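Local atomic coordinates of putative cell filamentation protein (Bartonella quintana, PDB entry 4N67), a protein that probably transfers AMP from ATP onto target proteins through its Fic domain, here holding ADP, as a putative VirB-translocated effector. Residues F57-L62 against R115-L120; P96-K101 against H151-R156; V145-D150 against E202-L207; M165-L170 against I178-I183. The protein carries 2 engineered substitutions. One frame throughout, in Å; residues are numbered along the deposited sequence.

Contact 1 (F57-L62 against R115-L120)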
# COMPACT_ATOMS: atom_id res chain seq x y z
N PHE A 57 -10.64 -9.43 1.86
CA PHE A 57 -9.49 -8.57 1.53
C PHE A 57 -10.00 -7.50 0.59
O PHE A 57 -9.99 -7.65 -0.64
CB PHE A 57 -8.35 -9.42 0.94
CG PHE A 57 -7.66 -10.25 1.98
CD1 PHE A 57 -8.11 -11.51 2.30
CD2 PHE A 57 -6.55 -9.74 2.64
CE1 PHE A 57 -7.48 -12.25 3.29
CE2 PHE A 57 -5.94 -10.46 3.62
CZ PHE A 57 -6.38 -11.71 3.94
N ASP A 58 -10.55 -6.44 1.17
CA ASP A 58 -11.24 -5.42 0.40
C ASP A 58 -10.68 -4.02 0.64
O ASP A 58 -9.70 -3.83 1.38
CB ASP A 58 -12.75 -5.49 0.69
CG ASP A 58 -13.12 -5.28 2.18
OD1 ASP A 58 -12.23 -4.97 2.98
OD2 ASP A 58 -14.34 -5.45 2.49
N ALA A 59 -11.28 -3.02 -0.01
CA ALA A 59 -10.79 -1.65 0.16
C ALA A 59 -10.87 -1.19 1.61
O ALA A 59 -10.01 -0.44 2.10
CB ALA A 59 -11.55 -0.72 -0.75
N ALA A 60 -11.91 -1.63 2.31
CA ALA A 60 -12.03 -1.30 3.73
C ALA A 60 -10.87 -1.83 4.52
O ALA A 60 -10.37 -1.16 5.42
CB ALA A 60 -13.32 -1.83 4.31
N TYR A 61 -10.43 -3.04 4.21
CA TYR A 61 -9.28 -3.57 4.91
C TYR A 61 -8.02 -2.76 4.59
O TYR A 61 -7.20 -2.50 5.48
CB TYR A 61 -9.11 -5.06 4.59
CG TYR A 61 -8.02 -5.74 5.39
CD1 TYR A 61 -8.03 -5.75 6.78
CD2 TYR A 61 -6.98 -6.39 4.74
CE1 TYR A 61 -7.02 -6.37 7.50
CE2 TYR A 61 -5.97 -7.03 5.44
CZ TYR A 61 -5.99 -7.02 6.81
OH TYR A 61 -5.00 -7.68 7.49
N LEU A 62 -7.83 -2.38 3.33
CA LEU A 62 -6.69 -1.56 2.95
C LEU A 62 -6.70 -0.25 3.72
O LEU A 62 -5.66 0.18 4.25
CB LEU A 62 -6.68 -1.33 1.45
CG LEU A 62 -5.42 -0.72 0.89
CD1 LEU A 62 -4.32 -1.74 0.76
CD2 LEU A 62 -5.71 -0.11 -0.47
N ARG A 115 -12.92 2.76 -8.29
CA ARG A 115 -13.26 1.77 -9.31
C ARG A 115 -12.21 0.67 -9.37
O ARG A 115 -12.54 -0.51 -9.48
CB ARG A 115 -13.45 2.44 -10.70
CG ARG A 115 -14.78 3.14 -10.91
CD ARG A 115 -14.92 3.78 -12.30
NE ARG A 115 -14.61 5.22 -12.21
CZ ARG A 115 -13.73 5.89 -12.95
NH1 ARG A 115 -13.55 7.18 -12.71
NH2 ARG A 115 -13.04 5.32 -13.92
N GLU A 116 -10.93 1.05 -9.31
CA GLU A 116 -9.88 0.05 -9.32
C GLU A 116 -9.86 -0.81 -8.06
O GLU A 116 -9.59 -1.99 -8.15
CB GLU A 116 -8.51 0.70 -9.56
CG GLU A 116 -8.41 1.27 -10.98
CD GLU A 116 -7.12 2.00 -11.28
OE1 GLU A 116 -6.10 1.70 -10.63
OE2 GLU A 116 -7.12 2.85 -12.21
N LEU A 117 -10.10 -0.23 -6.90
CA LEU A 117 -10.15 -1.02 -5.68
C LEU A 117 -11.35 -1.97 -5.72
O LEU A 117 -11.22 -3.11 -5.28
CB LEU A 117 -10.24 -0.13 -4.44
CG LEU A 117 -8.97 0.68 -4.20
CD1 LEU A 117 -9.16 1.62 -3.05
CD2 LEU A 117 -7.75 -0.22 -3.99
N LYS A 118 -12.49 -1.51 -6.25
CA LYS A 118 -13.67 -2.40 -6.43
C LYS A 118 -13.36 -3.57 -7.34
O LYS A 118 -13.69 -4.73 -7.02
CB LYS A 118 -14.86 -1.62 -6.97
N LYS A 119 -12.70 -3.30 -8.47
CA LYS A 119 -12.32 -4.35 -9.41
C LYS A 119 -11.38 -5.37 -8.78
O LYS A 119 -11.53 -6.58 -8.99
CB LYS A 119 -11.71 -3.77 -10.70
N LEU A 120 -10.43 -4.88 -7.98
CA LEU A 120 -9.51 -5.76 -7.27
C LEU A 120 -10.23 -6.64 -6.26
O LEU A 120 -9.99 -7.85 -6.21
CB LEU A 120 -8.39 -4.95 -6.62
CG LEU A 120 -7.38 -5.80 -5.85
CD1 LEU A 120 -6.72 -6.89 -6.70
CD2 LEU A 120 -6.36 -4.86 -5.24

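Contact 2 (P96-K101 against H151-R156). With ADP (adenosine-5'-diphosphate), chain B.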
# COMPACT_ATOMS: atom_id res chain seq x y z
N PRO A 96 -6.61 14.23 -6.00
CA PRO A 96 -7.17 13.20 -6.88
C PRO A 96 -6.22 12.75 -7.97
O PRO A 96 -6.37 11.64 -8.48
CB PRO A 96 -8.41 13.87 -7.49
CG PRO A 96 -8.43 15.24 -6.99
CD PRO A 96 -7.48 15.41 -5.87
N ALA A 97 -5.27 13.60 -8.33
CA ALA A 97 -4.31 13.24 -9.37
C ALA A 97 -2.90 13.25 -8.81
O ALA A 97 -2.49 14.22 -8.16
CB ALA A 97 -4.42 14.20 -10.55
N MET A 98 -2.17 12.16 -9.03
CA MET A 98 -0.75 12.03 -8.64
C MET A 98 0.00 11.29 -9.73
O MET A 98 -0.52 10.35 -10.32
CB MET A 98 -0.57 11.28 -7.30
CG MET A 98 -1.18 11.97 -6.08
SD MET A 98 -0.60 11.28 -4.51
CE MET A 98 0.93 12.16 -4.30
N ARG A 99 1.22 11.74 -10.02
CA ARG A 99 2.09 11.14 -11.06
C ARG A 99 3.49 11.04 -10.45
O ARG A 99 3.98 12.04 -9.91
CB ARG A 99 2.14 12.02 -12.31
CG ARG A 99 2.96 11.47 -13.47
CD ARG A 99 2.83 12.33 -14.73
NE ARG A 99 3.67 13.53 -14.67
CZ ARG A 99 3.78 14.44 -15.64
NH1 ARG A 99 3.10 14.32 -16.78
NH2 ARG A 99 4.58 15.49 -15.49
N PRO A 100 4.15 9.86 -10.54
CA PRO A 100 5.49 9.81 -9.95
C PRO A 100 6.44 10.74 -10.69
O PRO A 100 6.37 10.86 -11.91
CB PRO A 100 5.93 8.35 -10.10
CG PRO A 100 4.83 7.62 -10.78
CD PRO A 100 3.66 8.54 -10.98
N LYS A 101 7.29 11.42 -9.93
CA LYS A 101 8.33 12.31 -10.50
C LYS A 101 9.17 11.64 -11.57
O LYS A 101 9.58 10.50 -11.43
CB LYS A 101 9.24 12.77 -9.38
CG LYS A 101 8.60 13.77 -8.45
CD LYS A 101 9.60 14.30 -7.45
CE LYS A 101 9.08 15.49 -6.67
NZ LYS A 101 7.76 15.21 -6.06
N HIS A 151 -0.95 0.92 -9.01
CA HIS A 151 -1.58 1.88 -9.89
C HIS A 151 -2.65 2.66 -9.16
O HIS A 151 -2.78 3.87 -9.37
CB HIS A 151 -2.16 1.23 -11.14
CG HIS A 151 -2.73 2.23 -12.09
ND1 HIS A 151 -4.06 2.58 -12.07
CD2 HIS A 151 -2.15 3.01 -13.03
CE1 HIS A 151 -4.27 3.54 -12.96
NE2 HIS A 151 -3.13 3.81 -13.56
N ALA A 152 -3.44 1.99 -8.34
CA ALA A 152 -4.52 2.70 -7.62
C ALA A 152 -3.97 3.79 -6.68
O ALA A 152 -4.54 4.87 -6.56
CB ALA A 152 -5.39 1.73 -6.86
N HIS A 153 -2.86 3.47 -5.99
CA HIS A 153 -2.14 4.42 -5.16
C HIS A 153 -3.11 5.26 -4.32
O HIS A 153 -3.17 6.48 -4.47
CB HIS A 153 -1.27 5.32 -6.04
CG HIS A 153 -0.25 6.12 -5.30
ND1 HIS A 153 0.98 5.60 -4.97
CD2 HIS A 153 -0.22 7.42 -4.93
CE1 HIS A 153 1.71 6.54 -4.39
NE2 HIS A 153 1.00 7.65 -4.35
N PRO A 154 -3.92 4.61 -3.47
CA PRO A 154 -5.10 5.29 -2.96
C PRO A 154 -4.91 6.41 -1.97
O PRO A 154 -5.84 7.17 -1.76
CB PRO A 154 -5.92 4.17 -2.30
CG PRO A 154 -5.37 2.92 -2.89
CD PRO A 154 -3.93 3.18 -3.11
N PHE A 155 -3.72 6.50 -1.37
CA PHE A 155 -3.46 7.45 -0.29
C PHE A 155 -2.51 8.57 -0.71
O PHE A 155 -1.69 8.41 -1.60
CB PHE A 155 -2.95 6.69 0.95
CG PHE A 155 -3.85 5.55 1.37
CD1 PHE A 155 -5.01 5.79 2.10
CD2 PHE A 155 -3.58 4.25 0.99
CE1 PHE A 155 -5.86 4.76 2.43
CE2 PHE A 155 -4.44 3.23 1.33
CZ PHE A 155 -5.59 3.49 2.05
N ARG A 156 -2.58 9.67 0.01
CA ARG A 156 -1.66 10.78 -0.28
C ARG A 156 -0.19 10.37 -0.06
O ARG A 156 0.70 10.83 -0.80
CB ARG A 156 -2.05 11.99 0.56
CG ARG A 156 -1.06 13.13 0.50
CD ARG A 156 -0.93 13.75 -0.90
NE ARG A 156 0.05 14.83 -0.88
CZ ARG A 156 1.38 14.67 -0.84
NH1 ARG A 156 1.93 13.47 -0.79
NH2 ARG A 156 2.16 15.75 -0.78
PB ADP B . 4.25 6.90 -0.96
O1B ADP B . 4.35 8.23 -1.73
O2B ADP B . 2.89 6.32 -1.13
O3B ADP B . 4.65 7.00 0.51
PA ADP B . 5.96 4.65 -1.75
O1A ADP B . 7.50 4.67 -1.70
O2A ADP B . 5.26 3.98 -0.59
O3A ADP B . 5.40 6.19 -1.82
O5' ADP B . 5.55 4.04 -3.16
C5' ADP B . 4.24 3.52 -3.40
C4' ADP B . 4.36 2.40 -4.42
O4' ADP B . 4.64 2.96 -5.72
C3' ADP B . 5.47 1.40 -4.10
O3' ADP B . 5.01 0.05 -4.29
C2' ADP B . 6.56 1.75 -5.09
O2' ADP B . 7.42 0.66 -5.44
C1' ADP B . 5.76 2.23 -6.27
N9 ADP B . 6.48 3.11 -7.21
C8 ADP B . 7.58 3.85 -7.00
N7 ADP B . 7.87 4.52 -8.14
C5 ADP B . 6.96 4.20 -9.08
C6 ADP B . 6.69 4.54 -10.48
N6 ADP B . 7.53 5.43 -11.10
N1 ADP B . 5.63 4.00 -11.11
C2 ADP B . 4.81 3.14 -10.45
N3 ADP B . 5.02 2.78 -9.16
C4 ADP B . 6.03 3.27 -8.45

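Contact 3 (V145-D150 against E202-L207). With ADP (adenosine-5'-diphosphate), chain B.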
# COMPACT_ATOMS: atom_id res chain seq x y z
N VAL A 145 -1.90 -8.58 -8.14
CA VAL A 145 -2.62 -7.83 -7.13
C VAL A 145 -1.78 -6.60 -6.76
O VAL A 145 -2.28 -5.47 -6.64
CB VAL A 145 -2.89 -8.70 -5.89
CG1 VAL A 145 -3.37 -7.87 -4.70
CG2 VAL A 145 -3.87 -9.80 -6.23
N PHE A 146 -0.49 -6.81 -6.57
CA PHE A 146 0.40 -5.71 -6.17
C PHE A 146 0.46 -4.62 -7.24
O PHE A 146 0.43 -3.43 -6.92
CB PHE A 146 1.82 -6.19 -5.85
CG PHE A 146 2.57 -5.22 -5.01
CD1 PHE A 146 2.31 -5.17 -3.64
CD2 PHE A 146 3.42 -4.28 -5.56
CE1 PHE A 146 2.92 -4.25 -2.84
CE2 PHE A 146 4.06 -3.35 -4.74
CZ PHE A 146 3.80 -3.35 -3.38
N THR A 147 0.58 -5.01 -8.49
CA THR A 147 0.63 -3.97 -9.54
C THR A 147 -0.70 -3.22 -9.61
O THR A 147 -0.71 -2.02 -9.84
CB THR A 147 1.04 -4.52 -10.91
OG1 THR A 147 0.16 -5.54 -11.31
CG2 THR A 147 2.43 -5.10 -10.84
N ALA A 148 -1.83 -3.91 -9.39
CA ALA A 148 -3.11 -3.22 -9.32
C ALA A 148 -3.15 -2.21 -8.18
O ALA A 148 -3.60 -1.07 -8.34
CB ALA A 148 -4.23 -4.23 -9.18
N LEU A 149 -2.65 -2.61 -7.02
CA LEU A 149 -2.57 -1.69 -5.89
C LEU A 149 -1.66 -0.51 -6.18
O LEU A 149 -1.98 0.65 -5.83
CB LEU A 149 -2.10 -2.42 -4.62
CG LEU A 149 -3.13 -3.35 -3.99
CD1 LEU A 149 -2.44 -4.21 -2.93
CD2 LEU A 149 -4.30 -2.60 -3.37
N ASP A 150 -0.53 -0.80 -6.82
CA ASP A 150 0.45 0.25 -7.15
C ASP A 150 -0.21 1.32 -7.99
O ASP A 150 -0.01 2.51 -7.72
CB ASP A 150 1.65 -0.29 -7.96
CG ASP A 150 2.87 -0.61 -7.13
OD1 ASP A 150 2.99 -0.14 -5.99
OD2 ASP A 150 3.79 -1.24 -7.71
N GLU A 202 7.18 -8.82 -15.61
CA GLU A 202 8.09 -9.89 -15.19
C GLU A 202 8.89 -9.62 -13.92
O GLU A 202 8.98 -10.49 -13.07
CB GLU A 202 9.02 -10.28 -16.35
CG GLU A 202 8.25 -10.88 -17.51
CD GLU A 202 7.55 -12.17 -17.13
OE1 GLU A 202 6.31 -12.23 -17.25
OE2 GLU A 202 8.25 -13.11 -16.70
N PRO A 203 9.45 -8.41 -13.76
CA PRO A 203 10.21 -8.16 -12.54
C PRO A 203 9.39 -8.32 -11.26
O PRO A 203 9.91 -8.82 -10.27
CB PRO A 203 10.72 -6.73 -12.74
CG PRO A 203 10.92 -6.66 -14.21
CD PRO A 203 9.75 -7.40 -14.79
N MET A 204 8.13 -7.93 -11.30
CA MET A 204 7.28 -8.09 -10.11
C MET A 204 7.01 -9.55 -9.81
O MET A 204 7.00 -9.93 -8.63
CB MET A 204 5.95 -7.33 -10.25
CG MET A 204 5.20 -7.15 -8.94
SD MET A 204 6.01 -6.06 -7.76
CE MET A 204 5.65 -4.48 -8.52
N LYS A 205 6.77 -10.35 -10.85
CA LYS A 205 6.58 -11.79 -10.68
C LYS A 205 7.82 -12.41 -10.04
O LYS A 205 7.71 -13.17 -9.08
CB LYS A 205 6.26 -12.44 -12.02
CG LYS A 205 6.17 -13.96 -11.97
CD LYS A 205 6.05 -14.55 -13.36
CE LYS A 205 7.32 -14.41 -14.18
NZ LYS A 205 8.23 -15.59 -14.20
N ASP A 206 9.00 -12.05 -10.52
CA ASP A 206 10.24 -12.61 -10.00
C ASP A 206 10.45 -12.22 -8.54
O ASP A 206 10.95 -13.00 -7.73
CB ASP A 206 11.43 -12.13 -10.84
CG ASP A 206 11.46 -12.72 -12.25
OD1 ASP A 206 10.69 -13.64 -12.57
OD2 ASP A 206 12.29 -12.24 -13.06
N LEU A 207 10.12 -10.96 -8.23
CA LEU A 207 10.21 -10.43 -6.89
C LEU A 207 9.35 -11.28 -5.94
O LEU A 207 9.83 -11.74 -4.91
CB LEU A 207 9.76 -8.96 -6.89
CG LEU A 207 9.90 -8.23 -5.55
CD1 LEU A 207 10.06 -6.71 -5.78
CD2 LEU A 207 8.75 -8.52 -4.60
PB ADP B . 4.25 6.90 -0.96
O1B ADP B . 4.35 8.23 -1.73
O2B ADP B . 2.89 6.32 -1.13
O3B ADP B . 4.65 7.00 0.51
PA ADP B . 5.96 4.65 -1.75
O1A ADP B . 7.50 4.67 -1.70
O2A ADP B . 5.26 3.98 -0.59
O3A ADP B . 5.40 6.19 -1.82
O5' ADP B . 5.55 4.04 -3.16
C5' ADP B . 4.24 3.52 -3.40
C4' ADP B . 4.36 2.40 -4.42
O4' ADP B . 4.64 2.96 -5.72
C3' ADP B . 5.47 1.40 -4.10
O3' ADP B . 5.01 0.05 -4.29
C2' ADP B . 6.56 1.75 -5.09
O2' ADP B . 7.42 0.66 -5.44
C1' ADP B . 5.76 2.23 -6.27
N9 ADP B . 6.48 3.11 -7.21
C8 ADP B . 7.58 3.85 -7.00
N7 ADP B . 7.87 4.52 -8.14
C5 ADP B . 6.96 4.20 -9.08
C6 ADP B . 6.69 4.54 -10.48
N6 ADP B . 7.53 5.43 -11.10
N1 ADP B . 5.63 4.00 -11.11
C2 ADP B . 4.81 3.14 -10.45
N3 ADP B . 5.02 2.78 -9.16
C4 ADP B . 6.03 3.27 -8.45

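Contact 4 (M165-L170 against I178-I183)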
# COMPACT_ATOMS: atom_id res chain seq x y z
N MET A 165 1.82 -4.63 3.55
CA MET A 165 1.15 -5.32 4.64
C MET A 165 -0.09 -6.07 4.14
O MET A 165 -0.38 -7.18 4.55
CB MET A 165 0.77 -4.36 5.77
CG MET A 165 0.14 -5.03 6.96
SD MET A 165 1.15 -6.32 7.71
CE MET A 165 2.49 -5.36 8.37
N PHE A 166 -0.85 -5.45 3.25
CA PHE A 166 -1.99 -6.13 2.66
C PHE A 166 -1.54 -7.46 2.05
O PHE A 166 -2.19 -8.49 2.24
CB PHE A 166 -2.65 -5.18 1.63
CG PHE A 166 -3.89 -5.72 0.96
CD1 PHE A 166 -3.81 -6.52 -0.17
CD2 PHE A 166 -5.14 -5.30 1.41
CE1 PHE A 166 -4.96 -6.96 -0.79
CE2 PHE A 166 -6.29 -5.73 0.77
CZ PHE A 166 -6.18 -6.55 -0.33
N MET A 167 -0.44 -7.42 1.31
CA MET A 167 0.07 -8.66 0.72
C MET A 167 0.53 -9.67 1.74
O MET A 167 0.27 -10.87 1.58
CB MET A 167 1.24 -8.39 -0.23
CG MET A 167 0.91 -7.48 -1.37
SD MET A 167 -0.52 -7.93 -2.34
CE MET A 167 -0.08 -9.57 -2.92
N GLU A 168 1.18 -9.21 2.80
CA GLU A 168 1.60 -10.15 3.83
C GLU A 168 0.41 -10.91 4.40
O GLU A 168 0.45 -12.12 4.57
CB GLU A 168 2.30 -9.43 4.98
CG GLU A 168 3.68 -8.83 4.69
CD GLU A 168 4.38 -8.32 5.95
OE1 GLU A 168 4.19 -8.92 7.02
OE2 GLU A 168 5.10 -7.32 5.83
N LYS A 169 -0.69 -10.20 4.65
CA LYS A 169 -1.84 -10.83 5.25
C LYS A 169 -2.63 -11.68 4.26
O LYS A 169 -3.12 -12.75 4.60
CB LYS A 169 -2.73 -9.78 5.94
CG LYS A 169 -2.10 -9.23 7.21
CD LYS A 169 -2.20 -10.22 8.37
CE LYS A 169 -1.15 -9.98 9.44
NZ LYS A 169 -0.95 -11.16 10.31
N LEU A 170 -2.72 -11.22 3.02
CA LEU A 170 -3.33 -12.02 1.95
C LEU A 170 -2.57 -13.34 1.79
O LEU A 170 -3.16 -14.42 1.72
CB LEU A 170 -3.32 -11.24 0.65
CG LEU A 170 -3.98 -11.89 -0.56
CD1 LEU A 170 -5.48 -12.07 -0.37
CD2 LEU A 170 -3.67 -11.07 -1.82
N ILE A 178 5.03 -14.11 2.81
CA ILE A 178 5.63 -13.13 1.89
C ILE A 178 6.49 -12.22 2.75
O ILE A 178 5.97 -11.58 3.67
CB ILE A 178 4.56 -12.31 1.14
CG1 ILE A 178 3.66 -13.23 0.31
CG2 ILE A 178 5.22 -11.23 0.28
CD1 ILE A 178 2.53 -12.50 -0.41
N ASP A 179 7.79 -12.17 2.46
CA ASP A 179 8.77 -11.46 3.33
C ASP A 179 9.53 -10.41 2.54
O ASP A 179 10.54 -10.70 1.87
CB ASP A 179 9.71 -12.47 4.01
CG ASP A 179 10.63 -11.83 5.05
OD1 ASP A 179 10.63 -10.57 5.14
OD2 ASP A 179 11.32 -12.59 5.74
N PHE A 180 9.08 -9.16 2.63
CA PHE A 180 9.65 -8.10 1.82
C PHE A 180 11.02 -7.68 2.29
O PHE A 180 11.73 -7.03 1.54
CB PHE A 180 8.74 -6.88 1.78
CG PHE A 180 7.50 -7.09 0.96
CD1 PHE A 180 7.53 -6.87 -0.39
CD2 PHE A 180 6.30 -7.45 1.56
CE1 PHE A 180 6.40 -7.02 -1.17
CE2 PHE A 180 5.16 -7.61 0.79
CZ PHE A 180 5.19 -7.40 -0.57
N SER A 181 11.36 -8.08 3.51
CA SER A 181 12.70 -7.81 4.08
C SER A 181 13.80 -8.54 3.33
O SER A 181 14.99 -8.19 3.48
CB SER A 181 12.72 -8.16 5.58
OG SER A 181 12.90 -9.53 5.85
N LEU A 182 13.45 -9.54 2.53
CA LEU A 182 14.42 -10.28 1.74
C LEU A 182 14.99 -9.51 0.55
O LEU A 182 15.96 -9.96 -0.07
CB LEU A 182 13.81 -11.60 1.25
CG LEU A 182 13.52 -12.58 2.37
CD1 LEU A 182 12.63 -13.71 1.89
CD2 LEU A 182 14.82 -13.13 2.93
N ILE A 183 14.41 -8.36 0.23
CA ILE A 183 14.85 -7.55 -0.90
C ILE A 183 15.01 -6.10 -0.49
O ILE A 183 14.58 -5.70 0.58
CB ILE A 183 13.85 -7.63 -2.07
CG1 ILE A 183 12.45 -7.19 -1.60
CG2 ILE A 183 13.85 -9.03 -2.67
CD1 ILE A 183 11.56 -6.77 -2.73
O HOH W 1 2.69 -13.65 4.47
O HOH W 2 7.57 -7.95 4.72
O HOH W 3 6.28 -11.57 6.33

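Contact 1 (F57-L62 against R115-L120)
A59 and L117 bring the two backbones closest, with their CA atoms 5.9 Å apart, where the first turn of helix 59-70 passes the middle of helix 112-126. A59 has only a methyl at this closest point; its CB points at the partner helix and lies 4.0 Å from L117 CB. The branch CD1 of L117 also reaches A59 CB, at 4.1 Å, so the methyl group rests against both the root and one arm of the leucine. The other arm of L117 goes to L62, one helical turn along from A59. Here CD2 of L62 meets CD2 of L117 methyl to methyl at 4.1 Å, the two side chains crossing at about a right angle. Together chi1 -68° and chi2 175° hold the fork of L117 with CD1 at A59 CB and CD2 at L62 CD2. No hydrogen bond joins the two segments, and all three touching residues are buried; L149, P154 and F166 add further apolar cover around L62. The polar work is done at the helix end. D58 OD1 accepts from Y61 N at 2.9 Å, the N-H arriving nearly along the axis of the C-O bond, while E121 of helix 112-126 takes the N-H of A59. The result is an N-capped helix start, its first turn packed through A59 and L62 against L117 of a second helix of the mostly helical Fic domain.

Contact 2 (P96-K101 against H151-R156)
The carbonyl oxygen of H153, whose ring meets M98 across the contact, accepts a hydrogen bond from R81 NE. The same guanidinium reaches P96 O and A152 O through weak bonds, so one arginine links the segments, to 96-101 only weakly; no hydrogen bond joins them directly. Direct contact falls to M98. Its sulfur comes up to the edge of the H153 imidazole, close to the ring plane, with SD 3.9 Å from CD2 of H153 and 4.8 Å from the ring centroid. This is an edge-on Met-aromatic contact, with SD 84° off the ring normal. Beyond the sulfur the chain bends at chi3 (84°), which turns CE toward R156: CE lies 3.8 Å from R156 O and 3.9 Å from R156 NH1. The guanidinium of R156 forms a cation-pi contact with Y13. M98 was modelled in two conformers, and these contacts hold for one of them. H153 opens HPFRKGNGR, this protein's version of the Fic motif, with lysine at the usually acidic position, in the loop after helix 135-152, and F107 stacks on its ring. On the nucleotide side H153 CE1 comes within 3.5 Å of the beta-phosphate oxygen O2B of ADP. The backbone N atoms of G158 and G160 and ND2 of N159, later in the same loop, hydrogen-bond to ADP. At the adenine end P100 CB packs 3.5 Å from N6 of ADP, next to Q197.

Contact 3 (V145-D150 against E202-L207)
M204 reaches from helix 202-211 toward F146, T147 and D150 of helix 135-152, and is the one residue of its segment that touches the other. Its CB points at the partner helix, and with CG anti to the backbone N (chi1 -165°) the chain runs toward helix 135-152. CG is the first atom to touch, lying 3.9 Å from CG2 of T147; the two side chains slide past each other in opposite directions. A bend at chi2 then sets the sulfur, with SD 3.8 Å from CD2 of F146 and 4.9 Å from the ring centroid, an oblique Met-aromatic approach 56° off the ring normal. A second bend, at chi3, swings the methyl to the edge of the same ring, where CE sits 3.7 Å from CD2 of F146. CE also comes within 3.8 Å of D150 OD2, so the methyl sits among the F146 ring edge, T147 CG2 and the carboxylate. That carboxylate is well provided with polar partners: OD2 hydrogen-bonds with S192, and OD1 with Q163 and the ribose, ADP O3' donating to D150 OD1 at 2.6 Å. T147 turns its hydroxyl away from M204, to E144 O of its own helix. Within 202-207, K205 NZ bridges E202 and D206. The axes of segments 145-150 and 202-207 approach to 10.7 Å, with 123° between their directions, a separation that the long methionine spans. The F146 ring edge also faces the ribose, CE2 3.6 Å from ADP O3'. M188 and S192 of helix 185-198 touch M204, making this a junction of three helices behind the ribose end of the nucleotide pocket.

Contact 4 (M165-L170 against I178-I183)
M167 and I178 make the tight side of this contact, E168 and its waters the loose one. I178 CD1 rests against the backbone of helix 164-174, 3.4 Å from M167 O; its CG1 branch lies opposite the carbonyl carbon (chi1 -60°), and the extended chi2 (177°) carries CD1 outward. F180 closes the same side: its ring turns an edge to the helix, with CZ 4.1 Å from M167 CB. The rest of M167 goes deeper, onto A142, V145 and F146 of helix 135-152, while I211 packs on both I178 and F180. On the other side E168 CG lies 3.7 Å from I178 O and near the edge of the F180 ring, and water does the joining. One water donates to E168 O and accepts from I178 N; a second, in the plane of the F180 ring at its edge, links OE2 of E168 to F180 N, 2.8 Å from each. A third donates to I178 O at 2.7 Å and only weakly to OE1 of E168, whose stronger partner is the salt bridge with R49. D179 points away from the helix. Its OD1 takes two donors from the same face of the carboxylate: S181 OG at 2.6 Å and S181 N at 3.1 Å. This is an Asx turn, leading the chain from strand 176-178 into the 3-10 turn 180-182 ahead of helix 185-198.

How the contacts relate
Contacts 1 and 3 are buried helix pairs, contacts 2 and 4 partly buried, with one or both segments in loops. Helix 135-152 joins them: its C-terminal end opens a segment of contact 2, the turns just before give one to contact 3, its L149 packs on L62 and L120 of contact 1, and its F146 meets M167 of contact 4. Contact 1 is purely aliphatic; contacts 2 and 3 each send a methionine to an aromatic ring beside ADP, one near the beta-phosphate, the other behind the ribose; contact 4 trades direct polar bonds for water bridges. E116 OE1 to H151 ND1, 2.6 Å, is a probable hydrogen bond between contacts 1 and 2; contacts 2 and 4 do not touch.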